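Long-range contacts in CYTH domain-containing protein (PDB 1YEM), which is of unknown function but carries a CYTH fold, whose family, which includes class IV adenylyl cyclases and thiamine triphosphatases, typically handles triphosphate-bearing substrates inside a barrel: residues V34-Q39 with V57-K62; L52-V57 with G86-A91. All coordinates share one frame; numbering follows the deposited sequence.

How the interactions relate
Both contacts use strand 50-57, and Val57 belongs to each. Interaction 1 lies at the strand's end, where the chain turns into strand 62-70 and meets strand 32-44; it is partly buried and largely polar, with an asparagine amide and backbone groups doing the holding. Interaction 2 sets helix 88-97 against a different side of the same strand: it is buried, made by Ile54, Gly56, Phe88 and Ala91, and mostly apolar, with an aromatic ring also set against a peptide of the strand. The two lie about 13 Å apart between centres and touch through Gln39 and Arg55, side chains on the sheet face turned away from that helix. Rim chemistry thus gives way to packing of hydrocarbon groups on the strand's backbone.

Interaction 1. Residues V34-Q39 with V57-K62; sequences VRYEEQ and VHNLKK
Asn59 does most of the work here, reaching from the turn after strand 50-57 to the backbone of strand 32-44. Its CB sits 4.1 Å from Glu38 CD. From there chi1 of 61° places CG between its own backbone N and carbonyl carbon, the crowded position, and CG faces both Glu38 N and Tyr36 O. OD1 accepts from Glu38 N at 2.8 Å in a nearly straight bond (178°), the donor standing above the carbonyl plane; it also lies near Glu37 CA. ND2 donates a hydrogen bond to Tyr36 O at 2.9 Å, with that oxygen close to the plane of the Asn59 amide. Two bonds, one at each tip atom, therefore fix the rotation of the amide, which does for the strand edge what a neighbouring strand's peptide would do. ND2 also lies obliquely by the Tyr36 ring.

Next to it, the two backbones are still paired: Gln39 and Val57 form an antiparallel non-hydrogen-bonded pair, and His58 N makes a weak bond to Glu38 O. On the sheet face that carries Gln39 and Val57, Val57 CG2 packs 3.6 Å from Glu37 OE2, a carboxylate oxygen that Gln39 NE2 holds at 2.7 Å. Glu38 lies alongside His58, its OE2 near the edge of that ring, and its OE1 accepts from the Tyr36 hydroxyl.

The 57-62 turn folds back through Val57 N to Lys62 O, with a G1 beta bulge at Lys61 and Lys62, into strand 62-70. Strand 32-44 has strand 102-115 on its other side, where Tyr36 meets the Trp111 ring and Val34 and Arg35 form a classic bulge opposite Val112.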
# COMPACT_ATOMS: atom_id res chain seq x y z
N VAL B 34 -25.95 1.33 3.00
CA VAL B 34 -24.72 0.92 3.68
C VAL B 34 -23.76 2.10 3.82
O VAL B 34 -23.35 2.44 4.92
CB VAL B 34 -24.02 -0.25 2.93
CG1 VAL B 34 -22.73 -0.65 3.63
CG2 VAL B 34 -24.97 -1.45 2.80
N ARG B 35 -23.38 2.71 2.69
CA ARG B 35 -22.40 3.79 2.74
C ARG B 35 -22.29 4.59 1.46
O ARG B 35 -22.79 4.19 0.42
CB ARG B 35 -21.01 3.24 3.14
CG ARG B 35 -20.30 2.49 2.07
N TYR B 36 -21.62 5.73 1.57
CA TYR B 36 -21.45 6.69 0.50
C TYR B 36 -19.97 7.04 0.39
O TYR B 36 -19.31 7.32 1.39
CB TYR B 36 -22.26 7.97 0.81
CG TYR B 36 -21.96 9.12 -0.11
CD1 TYR B 36 -22.38 9.10 -1.42
CD2 TYR B 36 -21.23 10.22 0.35
CE1 TYR B 36 -22.09 10.16 -2.28
CE2 TYR B 36 -20.93 11.29 -0.49
CZ TYR B 36 -21.37 11.25 -1.81
OH TYR B 36 -21.10 12.30 -2.66
N GLU B 37 -19.45 7.03 -0.83
CA GLU B 37 -18.04 7.29 -1.06
C GLU B 37 -17.84 8.19 -2.24
O GLU B 37 -18.34 7.91 -3.32
CB GLU B 37 -17.29 5.99 -1.34
CG GLU B 37 -17.21 5.06 -0.14
CD GLU B 37 -16.21 3.90 -0.32
OE1 GLU B 37 -16.08 3.10 0.62
OE2 GLU B 37 -15.56 3.80 -1.39
N GLU B 38 -17.07 9.27 -2.04
CA GLU B 38 -16.55 10.06 -3.14
C GLU B 38 -15.16 9.53 -3.45
O GLU B 38 -14.23 9.76 -2.69
CB GLU B 38 -16.50 11.55 -2.78
CG GLU B 38 -17.86 12.13 -2.44
CD GLU B 38 -17.77 13.46 -1.72
OE1 GLU B 38 -18.82 13.94 -1.20
OE2 GLU B 38 -16.67 14.04 -1.65
N GLN B 39 -15.03 8.83 -4.56
CA GLN B 39 -13.83 8.08 -4.86
C GLN B 39 -13.03 8.70 -5.96
O GLN B 39 -13.58 9.21 -6.92
CB GLN B 39 -14.17 6.65 -5.29
CG GLN B 39 -15.02 5.88 -4.29
CD GLN B 39 -15.57 4.59 -4.88
OE1 GLN B 39 -15.73 4.47 -6.08
NE2 GLN B 39 -15.85 3.63 -4.03
N VAL B 57 -10.79 8.02 -0.86
CA VAL B 57 -12.19 8.30 -0.54
C VAL B 57 -12.25 9.59 0.29
O VAL B 57 -12.17 9.56 1.54
CB VAL B 57 -12.86 7.12 0.24
CG1 VAL B 57 -14.35 7.41 0.44
CG2 VAL B 57 -12.69 5.80 -0.50
N HIS B 58 -12.39 10.71 -0.41
CA HIS B 58 -12.32 12.07 0.17
C HIS B 58 -13.19 12.25 1.41
O HIS B 58 -12.70 12.66 2.45
CB HIS B 58 -12.72 13.12 -0.88
CG HIS B 58 -12.58 14.53 -0.40
ND1 HIS B 58 -13.66 15.37 -0.22
CD2 HIS B 58 -11.48 15.25 -0.04
CE1 HIS B 58 -13.24 16.54 0.22
NE2 HIS B 58 -11.92 16.49 0.34
N ASN B 59 -14.47 11.94 1.28
CA ASN B 59 -15.40 12.14 2.39
C ASN B 59 -15.09 11.34 3.65
O ASN B 59 -15.48 11.73 4.73
CB ASN B 59 -16.86 11.89 1.95
CG ASN B 59 -17.09 10.46 1.48
OD1 ASN B 59 -16.41 9.98 0.58
ND2 ASN B 59 -18.03 9.79 2.10
N LEU B 60 -14.43 10.19 3.51
CA LEU B 60 -14.14 9.34 4.68
C LEU B 60 -12.69 9.42 5.14
O LEU B 60 -12.36 8.87 6.19
CB LEU B 60 -14.50 7.89 4.39
CG LEU B 60 -15.99 7.62 4.18
CD1 LEU B 60 -16.24 6.15 3.84
CD2 LEU B 60 -16.80 8.04 5.41
N LYS B 61 -11.84 10.11 4.37
CA LYS B 61 -10.40 10.14 4.63
C LYS B 61 -9.82 8.71 4.70
O LYS B 61 -9.00 8.41 5.56
CB LYS B 61 -10.06 10.94 5.91
CG LYS B 61 -10.27 12.48 5.78
N LYS B 62 -10.27 7.84 3.78
CA LYS B 62 -9.74 6.48 3.69
C LYS B 62 -9.12 6.29 2.31
O LYS B 62 -9.54 6.94 1.33
CB LYS B 62 -10.83 5.42 3.94
CG LYS B 62 -11.44 5.38 5.38
CD LYS B 62 -10.44 5.67 6.50
CE LYS B 62 -10.95 5.20 7.87

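Interaction 2. Residues L52-V57 with G86-A91; sequences LRIRGV and GDFEKA
Phe88, in the first turn of helix 88-97, brings the CD1-CE1 side of its ring up to the backbone of strand 50-57 at Gly56. With CG anti to the backbone N (chi1 -179°), the ring swings in from the helix, and CE1 comes to 3.4 Å from Gly56 N while CD1 lies 3.7 Å from Gly56 CA. Glycine makes this possible: a CB at Gly56 would point toward the helix and clash with Phe88 CD1. The carbonyl carbon of Arg55 stands at the ring's edge, close to its plane.

Two residues earlier on the strand, Ile54 extends its CG2 branch, anti to the backbone N, into the angle between the Phe88 ring and Ala91 CB. That methyl meets Phe88 CD1 at 3.8 Å and Ala91 CB, nearly one turn further on, at 4.2 Å. An alanine at Phe88 would remove the ring and would probably leave Gly56 and the Ile54 methyl poorly covered, loosening the helix start against the sheet.

The tight part ends there. Asp87, whose side chain points away from the strand, is the N-cap: its OD2 accepts from Lys90 N at 2.6 Å, met from above the carboxylate plane. Glu89 and Lys90 are exposed and do not touch the strand, although Lys90 NZ makes a weak bond to Glu82 O of the second subunit.

Arg55 projects from the opposite face of the strand, where it forms a salt bridge with Asp41. On the helix side, Phe88 also reaches Val42 of strand 32-44 and Tyr63 of strand 62-70, Ile54 and Ala91 both pack on Ile85 of strand 77-85, and Phe83 of the second subunit packs against Ala91, so the helix start is wedged between its own barrel sheet and the dimer partner.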
# COMPACT_ATOMS: atom_id res chain seq x y z
N LEU B 52 -4.64 -2.75 -11.23
CA LEU B 52 -3.93 -2.17 -10.12
C LEU B 52 -4.38 -0.77 -10.00
O LEU B 52 -4.27 -0.02 -10.95
CB LEU B 52 -2.40 -2.20 -10.36
CG LEU B 52 -1.52 -1.53 -9.29
CD1 LEU B 52 -1.65 -2.25 -7.94
CD2 LEU B 52 -0.06 -1.49 -9.74
N ARG B 53 -4.90 -0.40 -8.83
CA ARG B 53 -5.34 0.97 -8.59
C ARG B 53 -5.21 1.40 -7.15
O ARG B 53 -5.30 0.58 -6.21
CB ARG B 53 -6.79 1.19 -9.05
CG ARG B 53 -7.85 0.50 -8.22
CD ARG B 53 -9.12 1.31 -8.10
NE ARG B 53 -10.28 0.45 -8.29
CZ ARG B 53 -10.79 -0.36 -7.36
NH1 ARG B 53 -10.30 -0.42 -6.14
NH2 ARG B 53 -11.83 -1.10 -7.67
N ILE B 54 -4.99 2.70 -6.98
CA ILE B 54 -5.01 3.35 -5.69
C ILE B 54 -6.31 4.15 -5.64
O ILE B 54 -6.60 4.91 -6.56
CB ILE B 54 -3.80 4.31 -5.49
CG1 ILE B 54 -2.47 3.60 -5.80
CG2 ILE B 54 -3.78 4.88 -4.08
CD1 ILE B 54 -2.29 2.26 -5.12
N ARG B 55 -7.08 3.96 -4.58
CA ARG B 55 -8.33 4.65 -4.42
C ARG B 55 -8.23 5.56 -3.23
O ARG B 55 -7.83 5.11 -2.17
CB ARG B 55 -9.51 3.65 -4.20
CG ARG B 55 -10.85 4.31 -3.70
CD ARG B 55 -12.04 3.32 -3.74
NE ARG B 55 -12.36 2.97 -5.12
CZ ARG B 55 -13.12 1.94 -5.50
NH1 ARG B 55 -13.30 1.71 -6.80
NH2 ARG B 55 -13.69 1.15 -4.63
N GLY B 56 -8.63 6.82 -3.41
CA GLY B 56 -8.85 7.72 -2.28
C GLY B 56 -10.33 8.01 -2.10
O GLY B 56 -11.03 8.20 -3.06
N VAL B 57 -10.79 8.02 -0.86
CA VAL B 57 -12.19 8.30 -0.54
C VAL B 57 -12.25 9.59 0.29
O VAL B 57 -12.17 9.56 1.54
CB VAL B 57 -12.86 7.12 0.24
CG1 VAL B 57 -14.35 7.41 0.44
CG2 VAL B 57 -12.69 5.80 -0.50
N GLY B 86 -2.23 4.39 4.28
CA GLY B 86 -2.27 5.61 5.07
C GLY B 86 -2.16 6.87 4.24
O GLY B 86 -2.53 7.91 4.70
N ASP B 87 -1.65 6.77 3.01
CA ASP B 87 -1.36 7.95 2.20
C ASP B 87 -1.51 7.69 0.70
O ASP B 87 -0.73 6.94 0.09
CB ASP B 87 0.05 8.46 2.50
CG ASP B 87 0.31 9.82 1.87
OD1 ASP B 87 0.52 10.79 2.61
OD2 ASP B 87 0.32 9.92 0.64
N PHE B 88 -2.50 8.37 0.12
CA PHE B 88 -2.82 8.30 -1.29
C PHE B 88 -1.68 8.76 -2.17
O PHE B 88 -1.27 8.06 -3.10
CB PHE B 88 -4.05 9.19 -1.56
CG PHE B 88 -4.52 9.19 -2.98
CD1 PHE B 88 -5.42 8.21 -3.45
CD2 PHE B 88 -4.09 10.17 -3.87
CE1 PHE B 88 -5.87 8.21 -4.78
CE2 PHE B 88 -4.54 10.17 -5.20
CZ PHE B 88 -5.43 9.18 -5.65
N GLU B 89 -1.19 9.95 -1.89
CA GLU B 89 -0.22 10.59 -2.78
C GLU B 89 1.10 9.82 -2.76
O GLU B 89 1.67 9.57 -3.80
CB GLU B 89 -0.01 12.06 -2.39
CG GLU B 89 -1.30 12.94 -2.39
CD GLU B 89 -1.86 13.26 -3.80
OE1 GLU B 89 -2.81 14.10 -3.88
OE2 GLU B 89 -1.37 12.68 -4.82
N LYS B 90 1.54 9.41 -1.57
CA LYS B 90 2.78 8.65 -1.43
C LYS B 90 2.75 7.31 -2.15
O LYS B 90 3.77 6.89 -2.72
CB LYS B 90 3.09 8.41 0.05
CG LYS B 90 3.59 9.64 0.76
CD LYS B 90 3.88 9.32 2.21
CE LYS B 90 4.63 10.45 2.91
NZ LYS B 90 4.69 10.15 4.36
N ALA B 91 1.59 6.64 -2.14
CA ALA B 91 1.42 5.39 -2.86
C ALA B 91 1.53 5.61 -4.36
O ALA B 91 2.12 4.80 -5.08
CB ALA B 91 0.09 4.75 -2.52